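Local coordinates for protein cytochrome c (Pseudomonas aeruginosa, PDB 6RTE) that acts as the dihydro-heme d1 dehydrogenase NirN, an oxidoreductase of heme d1 biosynthesis that carries heme c and an eight-bladed beta-propeller, at residues V193-A196 against V202-Y205. Numbering follows the deposited sequence.
Sequences VYFA and VTLY
Leu-204 lays its CD1 methyl over one face of the Tyr-194 ring, 3.7 Å from the ring centroid and displaced toward the rim, with Tyr-194 CE2 nearest to CD1 at 3.4 Å. This CH-pi contact joins a non-hydrogen-bonded pair on neighbouring antiparallel strands; the leucine puts CG anti to its backbone N (chi1 172°), and the branch beyond reaches back to the ring. Leucine suits the place because its branch ends in a methyl whose C-H bonds can rest on the pi face. On the other side of the sheet, Val-193 CG1 packs 3.6 Å from Tyr-205 CB, and the edge of the Phe-195 ring meets the same CB, CE2 lying 4.0 Å away. Beneath these side chains, reciprocal backbone bonds join Val-193 with Tyr-205 and Phe-195 with Thr-203; the bond from Phe-195 N to Thr-203 O measures 2.9 Å and is nearly straight (167°). The two strands form a beta hairpin within one blade of the eight-bladed propeller, flanked by strands 183-186 and 211-217. Val-193, branched at CB, suits the extended backbone. Strand 221-227 covers the Tyr-194 side through Leu-225 and Val-227. Two buried hydroxyls are satisfied nearby: Tyr-194 OH hydrogen-bonds Ala-249 O, and Thr-203 OG1 hydrogen-bonds Glu-215 OE2. The Tyr-205 ring stacks with Phe-174.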
loop_
_atom_site.group_PDB
_atom_site.type_symbol
_atom_site.label_atom_id
_atom_site.label_comp_id
_atom_site.label_asym_id
_atom_site.label_seq_id
_atom_site.Cartn_x
_atom_site.Cartn_y
_atom_site.Cartn_z
ATOM N N VAL A 193 -1.971 -7.449 12.756
ATOM C CA VAL A 193 -1.695 -6.551 11.635
ATOM C C VAL A 193 -0.625 -7.188 10.755
ATOM O O VAL A 193 0.333 -7.801 11.251
ATOM C CB VAL A 193 -1.310 -5.134 12.110
ATOM C CG1 VAL A 193 -0.169 -5.156 13.072
ATOM C CG2 VAL A 193 -0.996 -4.220 10.923
ATOM N N TYR A 194 -0.824 -7.074 9.447
ATOM C CA TYR A 194 -0.017 -7.740 8.429
ATOM C C TYR A 194 0.624 -6.679 7.547
ATOM O O TYR A 194 -0.076 -5.821 7.004
ATOM C CB TYR A 194 -0.882 -8.693 7.584
ATOM C CG TYR A 194 -1.587 -9.763 8.384
ATOM C CD1 TYR A 194 -2.741 -9.472 9.120
ATOM C CD2 TYR A 194 -1.101 -11.058 8.422
ATOM C CE1 TYR A 194 -3.382 -10.455 9.871
ATOM C CE2 TYR A 194 -1.738 -12.050 9.173
ATOM C CZ TYR A 194 -2.870 -11.744 9.895
ATOM O OH TYR A 194 -3.492 -12.739 10.639
ATOM N N PHE A 195 1.949 -6.731 7.431
ATOM C CA PHE A 195 2.722 -5.799 6.636
ATOM C C PHE A 195 3.341 -6.526 5.444
ATOM O O PHE A 195 3.771 -7.676 5.563
ATOM C CB PHE A 195 3.856 -5.168 7.462
ATOM C CG PHE A 195 3.395 -4.429 8.689
ATOM C CD1 PHE A 195 3.039 -3.086 8.614
ATOM C CD2 PHE A 195 3.358 -5.066 9.924
ATOM C CE1 PHE A 195 2.636 -2.386 9.762
ATOM C CE2 PHE A 195 2.961 -4.375 11.076
ATOM C CZ PHE A 195 2.599 -3.036 10.993
ATOM N N ALA A 196 3.418 -5.844 4.309
ATOM C CA ALA A 196 4.164 -6.337 3.157
ATOM C C ALA A 196 5.269 -5.344 2.841
ATOM O O ALA A 196 5.069 -4.125 2.933
ATOM C CB ALA A 196 3.254 -6.536 1.942
ATOM N N VAL A 202 6.762 -10.519 4.443
ATOM C CA VAL A 202 5.474 -10.343 5.107
ATOM C C VAL A 202 5.703 -10.499 6.604
ATOM O O VAL A 202 6.357 -11.461 7.035
ATOM C CB VAL A 202 4.430 -11.355 4.608
ATOM C CG1 VAL A 202 3.099 -11.136 5.319
ATOM C CG2 VAL A 202 4.259 -11.257 3.096
ATOM N N THR A 203 5.154 -9.568 7.390
ATOM C CA THR A 203 5.326 -9.541 8.838
ATOM C C THR A 203 3.956 -9.596 9.507
ATOM O O THR A 203 3.050 -8.842 9.144
ATOM C CB THR A 203 6.080 -8.272 9.288
ATOM O OG1 THR A 203 7.338 -8.181 8.602
ATOM C CG2 THR A 203 6.338 -8.270 10.807
ATOM N N LEU A 204 3.809 -10.497 10.478
ATOM C CA LEU A 204 2.615 -10.594 11.313
ATOM C C LEU A 204 2.946 -10.054 12.695
ATOM O O LEU A 204 3.882 -10.529 13.343
ATOM C CB LEU A 204 2.131 -12.040 11.397
ATOM C CG LEU A 204 0.995 -12.351 12.381
ATOM C CD1 LEU A 204 -0.213 -11.452 12.154
ATOM C CD2 LEU A 204 0.621 -13.829 12.262
ATOM N N TYR A 205 2.165 -9.071 13.155
ATOM C CA TYR A 205 2.400 -8.389 14.420
ATOM C C TYR A 205 1.157 -8.497 15.285
ATOM O O TYR A 205 0.049 -8.221 14.818
ATOM C CB TYR A 205 2.754 -6.919 14.176
ATOM C CG TYR A 205 3.207 -6.162 15.399
ATOM C CD1 TYR A 205 4.529 -6.210 15.812
ATOM C CD2 TYR A 205 2.321 -5.375 16.120
ATOM C CE1 TYR A 205 4.960 -5.502 16.921
ATOM C CE2 TYR A 205 2.746 -4.664 17.240
ATOM C CZ TYR A 205 4.064 -4.736 17.626
ATOM O OH TYR A 205 4.497 -4.043 18.711
#